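Side-chain contacts in histidine triad (HIT) protein (Sinorhizobium meliloti, PDB 3NRD), which probably binds nucleotides or their conjugates and may cleave or transfer them, as in other members of the histidine triad family: residues E51-P54 with L55-A58; M59-F62 with E63-V67; W119-E122 with E123-T126. All coordinates share one frame; numbering follows the deposited sequence. Where two conformers were deposited one is given.

Contact 1: residues E51-P54 with L55-A58; sequences ELTP and LDQA
Thr53 OG1 is gripped by two partners: the backbone N-H of Asp56, whose N lies 3.2 Å from it, and a water that also gives a weak bond to Asp56 OD1. The torsion that puts the hydroxyl there is chi1 of 69°, with OG1 between the backbone N and the carbonyl carbon of Thr53, facing the first turn of the helix. Thr53 is thus the N-cap of helix 54-75, and its own carbonyl starts the regular bonding, with Gln57 N 2.9 Å from Thr53 O. Asp56 answers from the third helical position. Its CG swings back past the N end, and a second water, 2.5 Å from Asp56 OD2, takes the N-H of Thr53. A direct carboxylate-to-amide bond at that place would complete a capping box; here the return half runs through the water. Asp56 OD2 is also in a salt bridge with Arg43, which probably balances its charge, and the helix N-terminus would probably favour that negative charge too. Gln57 reaches further back, to Leu52. Its chi1 of -66° sets CG against Leu52 CB at 3.7 Å, and the extended remainder of the chain carries NE2 to Leu52 O, to which it donates at 3.0 Å. The bond is nearly straight at 171°; the acceptor lies in the plane of the Gln57 amide, while the donor stands well above the carbonyl plane of Leu52. The other end of that amide, OE1, accepts from Asn65 of the second subunit, which fixes the flip of the group. Leu52 itself packs on Arg43, Ile46 and Leu92.

Contact 2: residues M59-F62 with E63-V67; sequences MLTF and ETNLV
Glu63 meets Met59, a selenomethionine in this crystal, one helical turn back. Its chi1 of -80° directs CG back past the Met59 carbonyl, 3.4 Å from Met59 O, the same oxygen that accepts the backbone N-H of Glu63; the chain then runs on extended. Met59 bends at chi2 and chi3, which brings its terminal methyl beside that chain, CE 3.6 Å from Glu63 CG. Both carboxylate oxygens have stronger partners: OE2 takes the N-H of Leu23 and OE1 that of Cys24, so this buried acid is held by backbone amides. Phe62 joins the contact through its backbone, Phe62 O accepting from Leu66 N at 2.8 Å. One face of the Phe62 ring is lined by the CG2 methyl of Thr61, and that methyl also runs alongside Asn65, 3.6 Å from ND2, which donates to Gln57 OE1 of the second subunit. Among these alpha-helical i to i+4 pairs, Leu60 with Thr64 is doubled: Leu60 O receives Thr64 OG1 at 2.7 Å and Thr64 N at 2.8 Å, from opposite faces of its carbonyl plane. The helix packs on the sheet and contributes to the dimer interface, as in other HIT proteins. Leu60, Glu63, Thr64 and Val67 face strands 24-29, 36-41 and 94-99, packing on Cys24, Met26, Leu39, Val94 and Val96, whereas Thr61, Phe62 and Asn65 meet the second subunit: Thr61 OG1 bonds to Thr61 OG1 of that chain, and Phe62 packs on its Gln57.

Contact 3: residues W119-E122 with E123-T126; sequences WPEE and EHRT
His124 folds its imidazole back against the backbone of residues 119-121, next to the Trp119 side chain. Its chi1 of 67° holds CG close to both the N and the C of its own backbone, which turns the ring that way: Glu121 O sits over the centre of one face, 3.2 Å above the plane, and Trp119 CB comes to the ring's edge, 3.7 Å from His124 CD2. The indole of Trp119 meets the backbone of His124 at a slant, CE3 being 3.8 Å from His124 CA. Pro120, the N-cap residue, opens the helical bonding, with His124 N donating to Pro120 O at 3.0 Å. On the outer side, Glu121 was modelled in two conformers, and the salt bridge is described for one of them: CG is anti to the backbone N (chi1 170°), the chain kinks at chi2, and OE2 approaches Arg125 NH1 to 2.7 Å. OE2, through its anti lone pair, lies at the guanidinium edge close to its plane, though the two flat groups are turned 43° against each other. Glu122 OE2 is near Arg125 NH2 as well, but well out of the guanidinium plane, a matter of charge alone. One turn on, Thr126 adds OG1, at 3.2 Å, as a second donor to Glu122 O, from above the carbonyl plane. Toward the body of the domain, Trp119 and His124 rest on Leu28 of strand 24-29; the indole and the ring of Phe127, on helix 121-134, meet with nearly parallel planes, and Asn30 OD1 accepts the backbone N-H of Trp119.

In the fold
Contacts 1 and 2 follow each other on helix 54-75 and touch where Leu52 CD1 packs on Leu60 CD2 at 3.8 Å. Contact 1 is the partly buried N-terminal end, where a threonine cap and waters bind the helix start; contact 2 is the buried stretch beyond, wedged between the sheet and the second subunit, with its acid bonded to backbone amides. Contact 3 also starts a helix, 121-134, but on the opposite side of the chain's centre, about 25 Å from contact 1 between nearest atoms. It is a surface contact, charged outside and aromatic on the side facing the sheet, and touches no other chain of the assembly. Strand 24-29 receives side chains from both contact 2 and contact 3.

Contact 1: residues E51-P54 with L55-A58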
loop_
_atom_site.group_PDB
_atom_site.type_symbol
_atom_site.label_atom_id
_atom_site.label_comp_id
_atom_site.label_asym_id
_atom_site.label_seq_id
_atom_site.Cartn_x
_atom_site.Cartn_y
_atom_site.Cartn_z
ATOM N N GLU A 51 -12.033 3.785 -6.973
ATOM C CA GLU A 51 -12.718 4.761 -7.832
ATOM C C GLU A 51 -12.269 4.686 -9.264
ATOM O O GLU A 51 -13.017 5.080 -10.133
ATOM C CB GLU A 51 -12.519 6.189 -7.329
ATOM C CG GLU A 51 -13.361 6.458 -6.061
ATOM C CD GLU A 51 -12.946 7.667 -5.276
ATOM O OE1 GLU A 51 -11.979 8.349 -5.617
ATOM O OE2 GLU A 51 -13.593 7.938 -4.275
ATOM N N LEU A 52 -11.059 4.193 -9.515
ATOM C CA LEU A 52 -10.607 3.960 -10.868
ATOM C C LEU A 52 -11.539 3.005 -11.579
ATOM O O LEU A 52 -12.106 2.116 -10.963
ATOM C CB LEU A 52 -9.165 3.395 -10.890
ATOM C CG LEU A 52 -8.067 4.325 -10.372
ATOM C CD1 LEU A 52 -6.761 3.579 -10.332
ATOM C CD2 LEU A 52 -7.910 5.586 -11.219
ATOM N N THR A 53 -11.715 3.192 -12.873
ATOM C CA THR A 53 -12.342 2.173 -13.680
ATOM C C THR A 53 -11.591 0.824 -13.528
ATOM O O THR A 53 -10.402 0.803 -13.162
ATOM C CB THR A 53 -12.361 2.512 -15.184
ATOM O OG1 THR A 53 -11.011 2.466 -15.693
ATOM C CG2 THR A 53 -13.007 3.896 -15.445
ATOM N N PRO A 54 -12.280 -0.306 -13.806
ATOM C CA PRO A 54 -11.588 -1.590 -13.708
ATOM C C PRO A 54 -10.295 -1.685 -14.518
ATOM O O PRO A 54 -9.296 -2.176 -14.014
ATOM C CB PRO A 54 -12.640 -2.595 -14.221
ATOM C CG PRO A 54 -13.897 -2.024 -13.774
ATOM C CD PRO A 54 -13.731 -0.503 -13.981
ATOM N N LEU A 55 -10.327 -1.228 -15.762
ATOM C CA LEU A 55 -9.148 -1.276 -16.618
ATOM C C LEU A 55 -8.010 -0.400 -16.049
ATOM O O LEU A 55 -6.864 -0.825 -16.052
ATOM C CB LEU A 55 -9.526 -0.858 -18.045
ATOM C CG LEU A 55 -8.454 -0.801 -19.130
ATOM C CD1 LEU A 55 -7.592 -2.019 -19.173
ATOM C CD2 LEU A 55 -9.117 -0.622 -20.491
ATOM N N ASP A 56 -8.340 0.790 -15.525
ATOM C CA ASP A 56 -7.322 1.642 -14.888
ATOM C C ASP A 56 -6.742 1.013 -13.610
ATOM O O ASP A 56 -5.540 1.121 -13.353
ATOM C CB ASP A 56 -7.882 3.018 -14.555
ATOM C CG ASP A 56 -8.068 3.916 -15.777
ATOM O OD1 ASP A 56 -7.472 3.662 -16.848
ATOM O OD2 ASP A 56 -8.823 4.910 -15.651
ATOM N N GLN A 57 -7.573 0.347 -12.820
ATOM C CA GLN A 57 -7.051 -0.438 -11.683
ATOM C C GLN A 57 -6.042 -1.495 -12.122
ATOM O O GLN A 57 -5.071 -1.735 -11.443
ATOM C CB GLN A 57 -8.159 -1.163 -10.959
ATOM C CG GLN A 57 -9.128 -0.279 -10.274
ATOM C CD GLN A 57 -10.225 -1.050 -9.625
ATOM O OE1 GLN A 57 -10.008 -2.129 -9.088
ATOM N NE2 GLN A 57 -11.399 -0.482 -9.618
ATOM N N ALA A 58 -6.309 -2.133 -13.248
ATOM C CA ALA A 58 -5.419 -3.138 -13.830
ATOM C C ALA A 58 -4.127 -2.508 -14.302
ATOM O O ALA A 58 -3.052 -3.044 -14.028
ATOM C CB ALA A 58 -6.115 -3.870 -15.025
HETATM O O HOH W 1 -10.474 5.494 -13.799
HETATM O O HOH W 2 -9.691 3.223 -18.425
#

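Contact 2: residues M59-F62 with E63-V67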
loop_
_atom_site.group_PDB
_atom_site.type_symbol
_atom_site.label_atom_id
_atom_site.label_comp_id
_atom_site.label_asym_id
_atom_site.label_seq_id
_atom_site.Cartn_x
_atom_site.Cartn_y
_atom_site.Cartn_z
HETATM N N MSE A 59 -4.247 -1.401 -15.045
HETATM C CA MSE A 59 -3.100 -0.614 -15.511
HETATM C C MSE A 59 -2.227 -0.203 -14.330
HETATM O O MSE A 59 -0.985 -0.291 -14.395
HETATM C CB MSE A 59 -3.516 0.684 -16.249
HETATM C CG MSE A 59 -3.743 0.651 -17.799
HETATM SE SE MSE A 59 -2.274 0.011 -18.834
HETATM C CE MSE A 59 -0.791 0.181 -17.662
ATOM N N LEU A 60 -2.870 0.284 -13.266
ATOM C CA LEU A 60 -2.131 0.738 -12.076
ATOM C C LEU A 60 -1.418 -0.417 -11.382
ATOM O O LEU A 60 -0.334 -0.240 -10.860
ATOM C CB LEU A 60 -3.058 1.430 -11.067
ATOM C CG LEU A 60 -2.463 1.827 -9.709
ATOM C CD1 LEU A 60 -1.297 2.812 -9.968
ATOM C CD2 LEU A 60 -3.553 2.412 -8.764
ATOM N N THR A 61 -2.092 -1.562 -11.287
ATOM C CA THR A 61 -1.504 -2.771 -10.677
ATOM C C THR A 61 -0.181 -3.099 -11.319
ATOM O O THR A 61 0.828 -3.206 -10.652
ATOM C CB THR A 61 -2.494 -3.973 -10.800
ATOM O OG1 THR A 61 -3.657 -3.651 -10.039
ATOM C CG2 THR A 61 -1.886 -5.281 -10.309
ATOM N N PHE A 62 -0.190 -3.180 -12.630
ATOM C CA PHE A 62 0.984 -3.660 -13.358
ATOM C C PHE A 62 2.050 -2.611 -13.521
ATOM O O PHE A 62 3.214 -2.954 -13.553
ATOM C CB PHE A 62 0.540 -4.279 -14.679
ATOM C CG PHE A 62 -0.208 -5.555 -14.444
ATOM C CD1 PHE A 62 0.443 -6.644 -13.881
ATOM C CD2 PHE A 62 -1.533 -5.650 -14.697
ATOM C CE1 PHE A 62 -0.225 -7.794 -13.600
ATOM C CE2 PHE A 62 -2.193 -6.811 -14.438
ATOM C CZ PHE A 62 -1.536 -7.886 -13.900
ATOM N N GLU A 63 1.643 -1.354 -13.634
ATOM C CA GLU A 63 2.590 -0.239 -13.565
ATOM C C GLU A 63 3.242 -0.232 -12.187
ATOM O O GLU A 63 4.444 -0.100 -12.111
ATOM C CB GLU A 63 1.934 1.127 -13.897
ATOM C CG GLU A 63 1.793 1.324 -15.409
ATOM C CD GLU A 63 1.140 2.660 -15.829
ATOM O OE1 GLU A 63 0.950 3.556 -14.980
ATOM O OE2 GLU A 63 0.809 2.825 -17.031
ATOM N N THR A 64 2.450 -0.398 -11.119
ATOM C CA THR A 64 3.002 -0.428 -9.750
ATOM C C THR A 64 4.022 -1.556 -9.579
ATOM O O THR A 64 5.110 -1.329 -9.055
ATOM C CB THR A 64 1.912 -0.533 -8.691
ATOM O OG1 THR A 64 1.106 0.659 -8.701
ATOM C CG2 THR A 64 2.519 -0.690 -7.292
ATOM N N ASN A 65 3.668 -2.728 -10.103
ATOM C CA ASN A 65 4.403 -3.945 -9.912
ATOM C C ASN A 65 5.640 -3.977 -10.795
ATOM O O ASN A 65 6.689 -4.457 -10.347
ATOM C CB ASN A 65 3.486 -5.169 -10.115
ATOM C CG ASN A 65 2.411 -5.283 -9.002
ATOM O OD1 ASN A 65 2.456 -4.539 -8.027
ATOM N ND2 ASN A 65 1.439 -6.172 -9.176
ATOM N N LEU A 66 5.518 -3.439 -12.026
ATOM C CA LEU A 66 6.683 -3.225 -12.881
ATOM C C LEU A 66 7.670 -2.286 -12.211
ATOM O O LEU A 66 8.839 -2.543 -12.232
ATOM C CB LEU A 66 6.260 -2.656 -14.240
ATOM C CG LEU A 66 7.291 -2.495 -15.335
ATOM C CD1 LEU A 66 7.550 -3.809 -16.064
ATOM C CD2 LEU A 66 6.824 -1.390 -16.318
ATOM N N VAL A 67 7.192 -1.191 -11.642
ATOM C CA VAL A 67 8.069 -0.246 -10.957
ATOM C C VAL A 67 8.677 -0.859 -9.707
ATOM O O VAL A 67 9.847 -0.645 -9.447
ATOM C CB VAL A 67 7.330 1.086 -10.632
ATOM C CG1 VAL A 67 8.092 1.944 -9.638
ATOM C CG2 VAL A 67 7.107 1.844 -11.942
#

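Contact 3: residues W119-E122 with E123-T126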
loop_
_atom_site.group_PDB
_atom_site.type_symbol
_atom_site.label_atom_id
_atom_site.label_comp_id
_atom_site.label_asym_id
_atom_site.label_seq_id
_atom_site.Cartn_x
_atom_site.Cartn_y
_atom_site.Cartn_z
ATOM N N TRP A 119 17.489 15.100 -2.065
ATOM C CA TRP A 119 18.459 14.460 -2.930
ATOM C C TRP A 119 19.373 15.525 -3.533
ATOM O O TRP A 119 18.881 16.541 -4.006
ATOM C CB TRP A 119 17.781 13.752 -4.098
ATOM C CG TRP A 119 17.189 12.402 -3.836
ATOM C CD1 TRP A 119 15.964 12.130 -3.307
ATOM C CD2 TRP A 119 17.781 11.140 -4.143
ATOM N NE1 TRP A 119 15.760 10.782 -3.239
ATOM C CE2 TRP A 119 16.862 10.143 -3.751
ATOM C CE3 TRP A 119 18.998 10.752 -4.720
ATOM C CZ2 TRP A 119 17.121 8.776 -3.916
ATOM C CZ3 TRP A 119 19.267 9.381 -4.868
ATOM C CH2 TRP A 119 18.324 8.418 -4.481
ATOM N N PRO A 120 20.700 15.299 -3.509
ATOM C CA PRO A 120 21.549 16.112 -4.383
ATOM C C PRO A 120 21.103 16.002 -5.841
ATOM O O PRO A 120 20.649 14.952 -6.250
ATOM C CB PRO A 120 22.946 15.525 -4.174
ATOM C CG PRO A 120 22.910 14.998 -2.755
ATOM C CD PRO A 120 21.491 14.501 -2.552
ATOM N N GLU A 121 21.201 17.113 -6.568
ATOM C CA GLU A 121 20.733 17.241 -7.945
ATOM C C GLU A 121 21.234 16.099 -8.830
ATOM O O GLU A 121 20.442 15.290 -9.335
ATOM C CB GLU A 121 21.166 18.619 -8.478
ATOM C CG GLU A 121 21.005 18.894 -9.957
ATOM C CD GLU A 121 19.583 18.855 -10.427
ATOM O OE1 GLU A 121 18.681 19.094 -9.592
ATOM O OE2 GLU A 121 19.377 18.621 -11.642
ATOM N N GLU A 122 22.549 16.036 -9.008
ATOM C CA GLU A 122 23.120 15.030 -9.921
ATOM C C GLU A 122 22.820 13.591 -9.478
ATOM O O GLU A 122 22.493 12.747 -10.334
ATOM C CB GLU A 122 24.632 15.205 -10.159
ATOM C CG GLU A 122 25.238 14.020 -10.952
ATOM C CD GLU A 122 26.507 14.358 -11.632
ATOM O OE1 GLU A 122 27.552 14.440 -10.952
ATOM O OE2 GLU A 122 26.461 14.523 -12.869
ATOM N N GLU A 123 22.895 13.334 -8.169
ATOM C CA GLU A 123 22.597 12.005 -7.651
ATOM C C GLU A 123 21.167 11.559 -7.990
ATOM O O GLU A 123 20.976 10.410 -8.396
ATOM C CB GLU A 123 22.873 11.927 -6.155
ATOM C CG GLU A 123 24.356 11.722 -5.878
ATOM C CD GLU A 123 24.773 12.172 -4.500
ATOM O OE1 GLU A 123 24.068 11.828 -3.535
ATOM O OE2 GLU A 123 25.808 12.868 -4.393
ATOM N N HIS A 124 20.171 12.446 -7.871
ATOM C CA HIS A 124 18.808 12.020 -8.298
ATOM C C HIS A 124 18.659 11.869 -9.810
ATOM O O HIS A 124 17.873 11.016 -10.262
ATOM C CB HIS A 124 17.632 12.832 -7.687
ATOM C CG HIS A 124 17.516 14.258 -8.091
ATOM N ND1 HIS A 124 17.050 14.647 -9.331
ATOM C CD2 HIS A 124 17.643 15.396 -7.359
ATOM C CE1 HIS A 124 16.970 15.963 -9.370
ATOM N NE2 HIS A 124 17.306 16.441 -8.182
ATOM N N ARG A 125 19.421 12.627 -10.587
ATOM C CA ARG A 125 19.421 12.425 -12.047
ATOM C C ARG A 125 19.989 11.043 -12.398
ATOM O O ARG A 125 19.408 10.328 -13.213
ATOM C CB ARG A 125 20.146 13.572 -12.794
ATOM C CG ARG A 125 19.373 14.911 -12.780
ATOM C CD ARG A 125 19.688 15.801 -13.991
ATOM N NE ARG A 125 21.134 15.909 -14.228
ATOM C CZ ARG A 125 21.973 16.806 -13.695
ATOM N NH1 ARG A 125 21.566 17.796 -12.901
ATOM N NH2 ARG A 125 23.268 16.719 -13.999
ATOM N N THR A 126 21.082 10.656 -11.748
ATOM C CA THR A 126 21.697 9.348 -11.959
ATOM C C THR A 126 20.743 8.240 -11.524
ATOM O O THR A 126 20.495 7.299 -12.272
ATOM C CB THR A 126 23.060 9.232 -11.201
ATOM O OG1 THR A 126 23.949 10.225 -11.699
ATOM C CG2 THR A 126 23.727 7.863 -11.395
#